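Local coordinates for protein esterase (Alcaligenes sp., PDB 1QLW) that probably hydrolyses carboxylic ester bonds, as a bacterial esterase of the alpha/beta-hydrolase fold, at residues V101-Q104 against G108-A111; Y63-I68 against E90-K95; V173-G178 against H205-I210. All coordinates share one frame; numbering follows the deposited sequence.

Overall arrangement
Contacts 1 and 2 are both buried, and each takes one of two neighbouring parallel strands of one sheet, 99-103 and 65-68, whose side chains I102 and V101 pack on I68 and L67. Their chemistry differs with place: contact 2 is an apolar seam between strand and covering helix, whereas contact 1, where the strand runs out into a loop, is made by hydrogen bonds. Contact 3, only partly buried, joins two loops by a single polar bond beside a sulfate ion. Contacts 1 and 3 both touch the second subunit, and their centres lie about 12 Å apart; contact 2 is about 21 Å from contact 3, centre to centre. Q104 and I68 both reach segment 205-210.

Contact 1. Residues V101-Q104 against G108-A111; sequences VIDQ and GRSA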
ATOM      1  N   VAL A 101       5.058  -7.680  -6.062  1.00 11.15           N
ATOM      2  CA  VAL A 101       5.475  -7.008  -4.826  1.00 11.43           C
ATOM      3  C   VAL A 101       4.281  -7.015  -3.884  1.00 11.02           C
ATOM      4  O   VAL A 101       3.236  -6.423  -4.195  1.00 11.84           O
ATOM      5  CB  VAL A 101       5.972  -5.583  -5.085  1.00 12.24           C
ATOM      6  CG1 VAL A 101       6.336  -4.906  -3.763  1.00 13.59           C
ATOM      7  CG2 VAL A 101       7.168  -5.554  -6.036  1.00 14.35           C
ATOM      8  N   ILE A 102       4.439  -7.670  -2.740  1.00 11.15           N
ATOM      9  CA  ILE A 102       3.335  -7.855  -1.812  1.00 11.42           C
ATOM     10  C   ILE A 102       3.366  -6.858  -0.663  1.00 10.88           C
ATOM     11  O   ILE A 102       4.397  -6.262  -0.349  1.00 12.02           O
ATOM     12  CB  ILE A 102       3.290  -9.297  -1.257  1.00 13.03           C
ATOM     13  CG1 ILE A 102       4.411  -9.604  -0.273  1.00 16.94           C
ATOM     14  CG2 ILE A 102       3.293 -10.295  -2.411  1.00 16.53           C
ATOM     15  CD1 ILE A 102       4.086 -10.327   0.971  1.00 20.41           C
ATOM     16  N   ASP A 103       2.191  -6.703  -0.032  1.00 10.72           N
ATOM     17  CA  ASP A 103       2.135  -6.264   1.360  1.00 10.59           C
ATOM     18  C   ASP A 103       1.726  -7.504   2.169  1.00 10.24           C
ATOM     19  O   ASP A 103       0.743  -8.162   1.837  1.00 11.08           O
ATOM     20  CB  ASP A 103       1.152  -5.133   1.638  1.00 10.91           C
ATOM     21  CG  ASP A 103       1.642  -3.782   1.135  1.00 10.71           C
ATOM     22  OD1 ASP A 103       2.866  -3.642   0.866  1.00 12.25           O
ATOM     23  OD2 ASP A 103       0.824  -2.828   1.099  1.00 12.00           O
ATOM     24  N   GLN A 104       2.513  -7.806   3.205  1.00 10.91           N
ATOM     25  CA  GLN A 104       2.188  -8.946   4.048  1.00 11.00           C
ATOM     26  C   GLN A 104       0.755  -8.869   4.560  1.00 10.71           C
ATOM     27  O   GLN A 104       0.208  -7.777   4.748  1.00 11.21           O
ATOM     28  CB  GLN A 104       3.069  -8.988   5.289  1.00 11.00           C
ATOM     29  CG  GLN A 104       4.478  -9.518   5.107  1.00 11.19           C
ATOM     30  CD  GLN A 104       5.176  -9.702   6.435  1.00 10.57           C
ATOM     31  OE1 GLN A 104       4.560 -10.194   7.398  1.00 11.62           O
ATOM     32  NE2 GLN A 104       6.433  -9.313   6.530  1.00 11.24           N
ATOM     33  N   GLY A 108       0.164  -2.714   5.544  1.00 11.17           N
ATOM     34  CA  GLY A 108      -0.023  -1.958   4.313  1.00 11.74           C
ATOM     35  C   GLY A 108      -1.452  -2.077   3.810  1.00 10.98           C
ATOM     36  O   GLY A 108      -2.423  -1.844   4.557  1.00 11.54           O
ATOM     37  N   ARG A 109      -1.576  -2.397   2.527  1.00 10.61           N
ATOM     38  CA  ARG A 109      -2.887  -2.511   1.893  1.00 10.84           C
ATOM     39  C   ARG A 109      -3.640  -3.801   2.186  1.00 10.83           C
ATOM     40  O   ARG A 109      -4.748  -3.970   1.675  1.00 12.14           O
ATOM     41  CB  ARG A 109      -2.701  -2.270   0.401  1.00 11.55           C
ATOM     42  CG  ARG A 109      -2.248  -0.859   0.098  1.00 12.05           C
ATOM     43  CD  ARG A 109      -1.994  -0.626  -1.364  1.00 13.01           C
ATOM     44  NE  ARG A 109      -1.789   0.805  -1.607  1.00 12.40           N
ATOM     45  CZ  ARG A 109      -1.715   1.338  -2.815  1.00 12.47           C
ATOM     46  NH1 ARG A 109      -1.620   0.566  -3.898  1.00 13.93           N
ATOM     47  NH2 ARG A 109      -1.777   2.658  -2.957  1.00 12.73           N
ATOM     48  N   SER A 110      -3.060  -4.685   2.997  1.00 10.74           N
ATOM     49  CA  SER A 110      -3.639  -5.966   3.398  1.00 10.85           C
ATOM     50  C   SER A 110      -4.333  -5.837   4.746  1.00 10.81           C
ATOM     51  O   SER A 110      -3.694  -5.529   5.758  1.00 11.87           O
ATOM     52  CB  SER A 110      -2.525  -7.000   3.491  1.00 10.98           C
ATOM     53  OG  SER A 110      -1.840  -7.120   2.272  1.00 11.31           O
ATOM     54  N   ALA A 111      -5.651  -6.059   4.781  1.00 11.76           N
ATOM     55  CA  ALA A 111      -6.461  -5.703   5.930  1.00 11.96           C
ATOM     56  C   ALA A 111      -6.105  -6.425   7.220  1.00 11.77           C
ATOM     57  O   ALA A 111      -5.892  -7.636   7.252  1.00 13.67           O
ATOM     58  CB  ALA A 111      -7.925  -6.035   5.635  1.00 12.58           C
TER
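D103 and S110 face each other across a tight loop, each side chain setting out toward the opposite segment. The carboxylate of D103 reaches the backbone of R109, whose N-H is taken by D103 OD2 at 2.8 Å. That bond is almost straight, 176° at the hydrogen, but arrives on the anti side of the carboxylate, 21° out of its plane. G108 CA comes within 3.4 Å of the same D103 OD2; a CB there would clash with it, which, with the positive phi, suits a glycine. S110 makes the complementary bond: its OG donates to the backbone O of D103 at 2.8 Å, from above the carbonyl plane, not on a lone pair. With OG beside its own backbone N (chi1 -58°), S110 turns the hydroxyl to that oxygen, and its CB is left 3.1 Å from Q104 O. R109 meets D103 through its backbone and CB, while its extended chain carries the guanidinium away to D103 and E79 of the second subunit. The second oxygen of D103, OD1, accepts from G75 N and bridges to R109 of the second subunit. S110 OG in turn accepts from Y51 N on strand 43-57. The chemistry is thus an exchange of side chain for backbone in both directions: one carboxylate fixes the loop and pairs across the dimer, and the buried S110 hydroxyl has both a donor and an acceptor.

Contact 2. Residues Y63-I68 against E90-K95; sequences YPITLI and EYFLRK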
ATOM      1  N   TYR A  63      10.434 -17.153 -14.962  1.00 15.30           N
ATOM      2  CA  TYR A  63      10.023 -17.136 -13.575  1.00 15.62           C
ATOM      3  C   TYR A  63       9.976 -15.730 -13.012  1.00 14.34           C
ATOM      4  O   TYR A  63      10.994 -15.040 -12.972  1.00 15.92           O
ATOM      5  CB  TYR A  63      10.993 -17.985 -12.733  1.00 16.87           C
ATOM      6  CG  TYR A  63      11.072 -19.424 -13.205  1.00 18.84           C
ATOM      7  CD1 TYR A  63       9.966 -20.266 -13.140  1.00 21.82           C
ATOM      8  CD2 TYR A  63      12.204 -19.884 -13.845  1.00 21.23           C
ATOM      9  CE1 TYR A  63      10.028 -21.577 -13.600  1.00 25.44           C
ATOM     10  CE2 TYR A  63      12.299 -21.190 -14.305  1.00 25.10           C
ATOM     11  CZ  TYR A  63      11.202 -22.011 -14.164  1.00 25.75           C
ATOM     12  OH  TYR A  63      11.291 -23.298 -14.645  1.00 31.09           O
ATOM     13  N   PRO A  64       8.806 -15.261 -12.604  1.00 13.77           N
ATOM     14  CA  PRO A  64       8.718 -13.977 -11.924  1.00 12.94           C
ATOM     15  C   PRO A  64       9.420 -14.005 -10.575  1.00 13.06           C
ATOM     16  O   PRO A  64       9.545 -15.065  -9.965  1.00 16.40           O
ATOM     17  CB  PRO A  64       7.216 -13.796 -11.678  1.00 14.38           C
ATOM     18  CG  PRO A  64       6.573 -14.609 -12.758  1.00 15.58           C
ATOM     19  CD  PRO A  64       7.466 -15.843 -12.797  1.00 15.01           C
ATOM     20  N   ILE A  65       9.791 -12.842 -10.071  1.00 12.14           N
ATOM     21  CA  ILE A  65      10.319 -12.680  -8.733  1.00 12.31           C
ATOM     22  C   ILE A  65       9.225 -12.066  -7.862  1.00 11.52           C
ATOM     23  O   ILE A  65       8.643 -11.043  -8.218  1.00 12.84           O
ATOM     24  CB  ILE A  65      11.594 -11.826  -8.714  1.00 13.08           C
ATOM     25  CG1 ILE A  65      12.687 -12.445  -9.600  1.00 14.02           C
ATOM     26  CG2 ILE A  65      12.083 -11.628  -7.283  1.00 13.85           C
ATOM     27  CD1 ILE A  65      13.894 -11.568  -9.849  1.00 15.65           C
ATOM     28  N   THR A  66       8.956 -12.721  -6.737  1.00 11.91           N
ATOM     29  CA  THR A  66       8.027 -12.210  -5.732  1.00 11.84           C
ATOM     30  C   THR A  66       8.856 -11.595  -4.611  1.00 10.98           C
ATOM     31  O   THR A  66       9.684 -12.289  -4.004  1.00 12.86           O
ATOM     32  CB  THR A  66       7.126 -13.341  -5.225  1.00 12.84           C
ATOM     33  OG1 THR A  66       6.323 -13.847  -6.298  1.00 13.59           O
ATOM     34  CG2 THR A  66       6.202 -12.860  -4.125  1.00 13.21           C
ATOM     35  N   LEU A  67       8.651 -10.318  -4.336  1.00 10.92           N
ATOM     36  CA  LEU A  67       9.399  -9.547  -3.348  1.00 11.18           C
ATOM     37  C   LEU A  67       8.584  -9.377  -2.079  1.00 11.41           C
ATOM     38  O   LEU A  67       7.453  -8.889  -2.140  1.00 10.76           O
ATOM     39  CB  LEU A  67       9.805  -8.177  -3.901  1.00 12.54           C
ATOM     40  CG  LEU A  67      10.708  -8.175  -5.133  1.00 13.59           C
ATOM     41  CD1 LEU A  67      10.865  -6.746  -5.668  0.52 14.43           C
ATOM     42  CD2 LEU A  67      12.072  -8.745  -4.800  0.49 14.79           C
ATOM     43  N   ILE A  68       9.162  -9.788  -0.952  1.00 10.80           N
ATOM     44  CA  ILE A  68       8.462  -9.947   0.312  1.00 10.91           C
ATOM     45  C   ILE A  68       9.165  -9.155   1.408  1.00 10.37           C
ATOM     46  O   ILE A  68      10.244  -9.559   1.882  1.00 11.30           O
ATOM     47  CB  ILE A  68       8.404 -11.446   0.680  1.00 11.17           C
ATOM     48  CG1 ILE A  68       7.886 -12.331  -0.470  1.00 13.20           C
ATOM     49  CG2 ILE A  68       7.590 -11.659   1.949  1.00 12.70           C
ATOM     50  CD1 ILE A  68       8.382 -13.757  -0.375  1.00 14.69           C
ATOM     51  N   GLU A  90      11.955  -1.836  -9.824  1.00 15.29           N
ATOM     52  CA  GLU A  90      12.162  -1.282 -11.149  1.00 15.16           C
ATOM     53  C   GLU A  90      13.374  -1.899 -11.823  1.00 14.24           C
ATOM     54  O   GLU A  90      13.351  -2.190 -13.023  1.00 14.77           O
ATOM     55  CB  GLU A  90      12.347   0.235 -11.052  1.00 16.44           C
ATOM     56  CG  GLU A  90      12.579   0.869 -12.411  1.00 17.84           C
ATOM     57  CD  GLU A  90      12.695   2.363 -12.450  1.00 18.92           C
ATOM     58  OE1 GLU A  90      12.462   3.025 -11.422  1.00 21.12           O
ATOM     59  OE2 GLU A  90      13.040   2.895 -13.535  1.00 21.22           O
ATOM     60  N   TYR A  91      14.452  -2.110 -11.082  1.00 14.08           N
ATOM     61  CA  TYR A  91      15.659  -2.681 -11.675  1.00 14.48           C
ATOM     62  C   TYR A  91      15.389  -4.082 -12.204  1.00 13.70           C
ATOM     63  O   TYR A  91      15.790  -4.438 -13.319  1.00 14.32           O
ATOM     64  CB  TYR A  91      16.800  -2.695 -10.671  1.00 15.01           C
ATOM     65  CG  TYR A  91      18.125  -3.045 -11.288  1.00 15.77           C
ATOM     66  CD1 TYR A  91      18.700  -2.213 -12.230  1.00 17.24           C
ATOM     67  CD2 TYR A  91      18.842  -4.150 -10.884  1.00 16.56           C
ATOM     68  CE1 TYR A  91      19.958  -2.478 -12.741  1.00 18.57           C
ATOM     69  CE2 TYR A  91      20.093  -4.443 -11.380  1.00 17.82           C
ATOM     70  CZ  TYR A  91      20.659  -3.588 -12.306  1.00 18.11           C
ATOM     71  OH  TYR A  91      21.918  -3.816 -12.812  1.00 21.73           O
ATOM     72  N   PHE A  92      14.677  -4.897 -11.415  1.00 13.62           N
ATOM     73  CA  PHE A  92      14.369  -6.255 -11.843  1.00 13.18           C
ATOM     74  C   PHE A  92      13.527  -6.233 -13.114  1.00 12.80           C
ATOM     75  O   PHE A  92      13.766  -7.028 -14.034  1.00 13.76           O
ATOM     76  CB  PHE A  92      13.651  -7.022 -10.734  1.00 13.45           C
ATOM     77  CG  PHE A  92      14.497  -7.389  -9.549  1.00 13.82           C
ATOM     78  CD1 PHE A  92      15.830  -7.067  -9.405  1.00 16.93           C
ATOM     79  CD2 PHE A  92      13.924  -8.100  -8.514  1.00 16.15           C
ATOM     80  CE1 PHE A  92      16.554  -7.427  -8.291  1.00 17.98           C
ATOM     81  CE2 PHE A  92      14.642  -8.482  -7.391  1.00 17.62           C
ATOM     82  CZ  PHE A  92      15.971  -8.142  -7.281  1.00 16.61           C
ATOM     83  N   LEU A  93      12.554  -5.323 -13.188  1.00 12.87           N
ATOM     84  CA  LEU A  93      11.739  -5.182 -14.400  1.00 13.66           C
ATOM     85  C   LEU A  93      12.614  -4.842 -15.599  1.00 13.86           C
ATOM     86  O   LEU A  93      12.464  -5.411 -16.688  1.00 14.65           O
ATOM     87  CB  LEU A  93      10.708  -4.068 -14.210  1.00 14.46           C
ATOM     88  CG  LEU A  93       9.644  -4.359 -13.179  1.00 17.14           C
ATOM     89  CD1 LEU A  93       8.846  -3.113 -12.871  1.00 18.35           C
ATOM     90  CD2 LEU A  93       8.724  -5.459 -13.678  1.00 17.61           C
ATOM     91  N   ARG A  94      13.557  -3.914 -15.421  1.00 14.12           N
ATOM     92  CA  ARG A  94      14.466  -3.491 -16.481  1.00 14.89           C
ATOM     93  C   ARG A  94      15.404  -4.610 -16.903  1.00 15.01           C
ATOM     94  O   ARG A  94      15.855  -4.659 -18.048  1.00 16.93           O
ATOM     95  CB  ARG A  94      15.236  -2.242 -16.056  1.00 15.95           C
ATOM     96  CG  ARG A  94      14.350  -1.010 -16.014  1.00 17.05           C
ATOM     97  CD  ARG A  94      15.128   0.214 -15.557  1.00 18.02           C
ATOM     98  NE  ARG A  94      14.289   1.410 -15.559  1.00 18.94           N
ATOM     99  CZ  ARG A  94      14.095   2.190 -16.614  1.00 18.63           C
ATOM    100  NH1 ARG A  94      14.663   1.931 -17.783  1.00 20.40           N
ATOM    101  NH2 ARG A  94      13.280   3.223 -16.487  1.00 20.90           N
ATOM    102  N   LYS A  95      15.673  -5.553 -16.003  1.00 14.37           N
ATOM    103  CA  LYS A  95      16.469  -6.732 -16.276  1.00 15.37           C
ATOM    104  C   LYS A  95      15.642  -7.859 -16.872  1.00 15.15           C
ATOM    105  O   LYS A  95      16.204  -8.929 -17.168  1.00 17.98           O
ATOM    106  CB  LYS A  95      17.216  -7.144 -15.007  1.00 16.76           C
ATOM    107  CG  LYS A  95      18.294  -6.145 -14.616  1.00 18.89           C
ATOM    108  CD  LYS A  95      19.484  -6.214 -15.548  1.00 25.18           C
ATOM    109  CE  LYS A  95      20.713  -5.524 -15.011  1.00 29.35           C
ATOM    110  NZ  LYS A  95      21.934  -5.932 -15.754  1.00 32.62           N
TER
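E90 OE2 is gripped twice by R94, one turn further along helix 88-94. The guanidinium comes side-on and brings two nitrogens to the one oxygen: R94 NE bonds E90 OE2 at 2.8 Å on the anti side of the carboxylate, and R94 NH2 follows at 3.0 Å, nearly in line with the C-O bond. OE2 lies 8° from the guanidinium plane, so the arginine meets the acid edge-on. E90 and R94 are partly exposed; E90 packs on Q18 of the second subunit, and R94 NH2 also reaches G11 O. The contact with the strand is made by F92. Its CG is set beside the backbone N (chi1 -71°), and the ring is carried toward segment 63-68, where I65 and L67 receive it. I65 crosses the phenylalanine at about a right angle and puts CD1 3.7 Å from F92 CD2, its CG2 branch lying a little further off, 4.1 Å from F92 CE2. L67, on the same side of the strand, is modelled in two conformers; in the one described, its CD2 is 3.7 Å from F92 CE2. These methyl groups come to the ring obliquely, and no hydrogen bond joins the two segments. Strand 65-68, helix 88-94 and strand 99-103 form a beta-alpha-beta unit in which F92 is the helix side chain that packs on the sheet: it also touches T99 of strand 99-103, the parallel neighbour that follows the helix, W88 one turn back and L314 of helix 306-319, while I65 and L67 also touch L203 of the neighbouring strand 200-205.

Contact 3. Residues V173-G178 against H205-I210; sequences VPDWLG and HSQSGI. With SO4 (sulfate ion), chain D.
D175 and Q207 both hold CG anti to the backbone N (chi1 -162° and 172°), and the extended chain of Q207 carries its amide out to the acid. The two side chains approach from opposite directions and meet at their polar groups. Q207 NE2 donates to D175 OD2 at 2.9 Å, on the syn side of the carboxylate; OD2 itself lies near the amide plane, while NE2 stands 28° out of the carboxylate plane. The two flat groups are nearly perpendicular. L177 lies against the same amide, its CD2 3.7 Å from Q207 NE2 and its CD1 3.8 Å from Q207 CD. The other oxygen of the acid, D175 OD1, takes the backbone N of L177 at 2.9 Å in an Asx turn that fixes the carboxylate. OD1 also pairs with R107 NH2, and OD2 accepts from C72 N, of the C71-C72 disulfide, as well as from Q207. Replacing D175 by an alanine removes the carboxylate, and Q207 NE2 would probably lose its acceptor, the turn at L177 its closing bond, and R107 a countercharge. Q207 OE1 is held in turn by Q104 NE2 and R107 NH2. Next to Q207, S206 OG donates to sulfate O2 at 2.8 Å, and R265 binds the same ion, which probably came from the crystallisation liquor. S206 has a positive phi and sits in the sharp bend between strand 200-205 and helix 211-218, an arrangement characteristic of the nucleophile elbow of alpha/beta hydrolases and consistent with S206 being the nucleophile.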
ATOM      1  N   VAL A 173       6.164   1.631   9.375  1.00 11.14           N
ATOM      2  CA  VAL A 173       4.780   1.510   9.824  1.00 11.09           C
ATOM      3  C   VAL A 173       4.676   0.566  11.004  1.00 11.05           C
ATOM      4  O   VAL A 173       5.534  -0.309  11.196  1.00 11.70           O
ATOM      5  CB  VAL A 173       3.882   0.985   8.671  1.00 11.38           C
ATOM      6  CG1 VAL A 173       3.882   1.906   7.455  1.00 12.18           C
ATOM      7  CG2 VAL A 173       4.268  -0.423   8.238  1.00 12.01           C
ATOM      8  N   PRO A 174       3.583   0.643  11.767  1.00 11.59           N
ATOM      9  CA  PRO A 174       3.323  -0.351  12.807  1.00 11.64           C
ATOM     10  C   PRO A 174       3.188  -1.750  12.243  1.00 11.01           C
ATOM     11  O   PRO A 174       2.723  -1.965  11.126  1.00 11.79           O
ATOM     12  CB  PRO A 174       2.012   0.119  13.437  1.00 13.30           C
ATOM     13  CG  PRO A 174       2.008   1.585  13.195  1.00 13.86           C
ATOM     14  CD  PRO A 174       2.607   1.763  11.816  1.00 12.04           C
ATOM     15  N   ASP A 175       3.545  -2.700  13.088  1.00 11.37           N
ATOM     16  CA  ASP A 175       3.627  -4.108  12.725  1.00 11.64           C
ATOM     17  C   ASP A 175       2.694  -4.925  13.595  1.00 11.37           C
ATOM     18  O   ASP A 175       2.768  -4.857  14.824  1.00 12.81           O
ATOM     19  CB  ASP A 175       5.084  -4.546  12.862  1.00 12.49           C
ATOM     20  CG  ASP A 175       5.391  -5.816  12.132  1.00 12.42           C
ATOM     21  OD1 ASP A 175       4.544  -6.726  12.153  1.00 13.04           O
ATOM     22  OD2 ASP A 175       6.501  -5.900  11.549  1.00 13.15           O
ATOM     23  N   TRP A 176       1.801  -5.682  12.943  1.00 12.02           N
ATOM     24  CA  TRP A 176       0.815  -6.520  13.597  1.00 12.40           C
ATOM     25  C   TRP A 176       1.243  -7.978  13.648  1.00 12.90           C
ATOM     26  O   TRP A 176       0.397  -8.823  14.040  1.00 15.58           O
ATOM     27  CB  TRP A 176      -0.510  -6.368  12.843  1.00 13.68           C
ATOM     28  CG  TRP A 176      -1.180  -5.045  13.027  1.00 14.28           C
ATOM     29  CD1 TRP A 176      -0.706  -3.796  12.753  1.00 16.35           C
ATOM     30  CD2 TRP A 176      -2.515  -4.853  13.515  1.00 14.38           C
ATOM     31  NE1 TRP A 176      -1.636  -2.844  13.080  1.00 17.21           N
ATOM     32  CE2 TRP A 176      -2.750  -3.471  13.561  1.00 16.34           C
ATOM     33  CE3 TRP A 176      -3.518  -5.732  13.947  1.00 15.85           C
ATOM     34  CZ2 TRP A 176      -3.980  -2.941  13.983  1.00 18.24           C
ATOM     35  CZ3 TRP A 176      -4.734  -5.207  14.380  1.00 17.32           C
ATOM     36  CH2 TRP A 176      -4.919  -3.840  14.393  1.00 17.57           C
ATOM     37  N   LEU A 177       2.491  -8.322  13.403  1.00 13.13           N
ATOM     38  CA  LEU A 177       2.935  -9.710  13.386  1.00 13.79           C
ATOM     39  C   LEU A 177       2.492 -10.489  14.618  1.00 14.04           C
ATOM     40  O   LEU A 177       2.015 -11.635  14.531  1.00 15.91           O
ATOM     41  CB  LEU A 177       4.481  -9.757  13.335  1.00 14.02           C
ATOM     42  CG  LEU A 177       5.058 -11.151  13.114  1.00 14.75           C
ATOM     43  CD1 LEU A 177       5.069 -11.523  11.656  1.00 17.02           C
ATOM     44  CD2 LEU A 177       6.451 -11.270  13.723  1.00 17.45           C
ATOM     45  N   GLY A 178       2.670  -9.880  15.791  1.00 14.92           N
ATOM     46  CA  GLY A 178       2.443 -10.545  17.050  1.00 18.37           C
ATOM     47  C   GLY A 178       0.998 -10.830  17.362  1.00 18.66           C
ATOM     48  O   GLY A 178       0.708 -11.584  18.298  1.00 21.06           O
ATOM     49  N   HIS A 205      13.034 -10.892   3.247  1.00 12.74           N
ATOM     50  CA  HIS A 205      13.899  -9.999   4.001  1.00 12.67           C
ATOM     51  C   HIS A 205      13.593 -10.063   5.482  1.00 12.45           C
ATOM     52  O   HIS A 205      12.452  -9.836   5.877  1.00 13.00           O
ATOM     53  CB  HIS A 205      13.669  -8.547   3.511  1.00 13.72           C
ATOM     54  CG  HIS A 205      14.579  -7.513   4.090  1.00 12.92           C
ATOM     55  ND1 HIS A 205      14.123  -6.235   4.359  1.00 14.94           N
ATOM     56  CD2 HIS A 205      15.889  -7.575   4.422  1.00 13.07           C
ATOM     57  CE1 HIS A 205      15.181  -5.584   4.844  1.00 15.35           C
ATOM     58  NE2 HIS A 205      16.264  -6.343   4.887  1.00 14.55           N
ATOM     59  N   SER A 206      14.587 -10.321   6.330  1.00 14.71           N
ATOM     60  CA  SER A 206      14.448 -10.094   7.768  1.00 16.06           C
ATOM     61  C   SER A 206      13.295 -10.819   8.424  1.00 14.24           C
ATOM     62  O   SER A 206      13.355 -12.051   8.405  1.00 14.18           O
ATOM     63  CB  SER A 206      14.428  -8.577   7.988  1.00 19.86           C
ATOM     64  OG  SER A 206      14.897  -8.290   9.299  1.00 24.73           O
ATOM     65  N   GLN A 207      12.273 -10.173   8.981  1.00 12.93           N
ATOM     66  CA  GLN A 207      11.121 -10.889   9.547  1.00 12.34           C
ATOM     67  C   GLN A 207      10.523 -11.905   8.586  1.00 12.22           C
ATOM     68  O   GLN A 207      10.054 -12.963   9.015  1.00 12.98           O
ATOM     69  CB  GLN A 207      10.056  -9.828   9.863  1.00 12.71           C
ATOM     70  CG  GLN A 207       8.693 -10.357  10.292  1.00 13.09           C
ATOM     71  CD  GLN A 207       7.762  -9.165  10.315  1.00 11.87           C
ATOM     72  OE1 GLN A 207       7.246  -8.759   9.261  1.00 12.70           O
ATOM     73  NE2 GLN A 207       7.582  -8.539  11.459  1.00 12.38           N
ATOM     74  N   SER A 208      10.459 -11.586   7.296  1.00 12.10           N
ATOM     75  CA  SER A 208       9.892 -12.524   6.328  1.00 11.99           C
ATOM     76  C   SER A 208      10.946 -13.467   5.777  1.00 12.21           C
ATOM     77  O   SER A 208      10.608 -14.314   4.937  1.00 12.62           O
ATOM     78  CB  SER A 208       9.194 -11.826   5.168  1.00 11.81           C
ATOM     79  OG  SER A 208      10.166 -11.124   4.405  1.00 12.51           O
ATOM     80  N   GLY A 209      12.182 -13.377   6.252  1.00 12.61           N
ATOM     81  CA  GLY A 209      13.242 -14.251   5.782  1.00 13.26           C
ATOM     82  C   GLY A 209      12.849 -15.712   5.785  1.00 12.60           C
ATOM     83  O   GLY A 209      13.115 -16.434   4.819  1.00 14.58           O
ATOM     84  N   ILE A 210      12.243 -16.161   6.880  1.00 12.31           N
ATOM     85  CA  ILE A 210      11.853 -17.561   7.026  1.00 12.32           C
ATOM     86  C   ILE A 210      10.634 -17.938   6.198  1.00 11.91           C
ATOM     87  O   ILE A 210      10.408 -19.116   5.917  1.00 13.27           O
ATOM     88  CB  ILE A 210      11.596 -17.849   8.524  1.00 13.08           C
ATOM     89  CG1 ILE A 210      11.563 -19.349   8.817  1.00 13.58           C
ATOM     90  CG2 ILE A 210      10.334 -17.183   9.038  1.00 13.34           C
ATOM     91  CD1 ILE A 210      12.845 -20.094   8.514  1.00 15.38           C
TER
HETATM   92  S   SO4 D 576      13.285  -9.915  12.524  1.00 24.25           S
HETATM   93  O1  SO4 D 576      13.847  -9.629  13.902  1.00 23.73           O
HETATM   94  O2  SO4 D 576      14.447  -9.806  11.560  1.00 25.63           O
HETATM   95  O3  SO4 D 576      12.247  -8.880  12.233  1.00 24.13           O
HETATM   96  O4  SO4 D 576      12.770 -11.306  12.455  1.00 24.33           O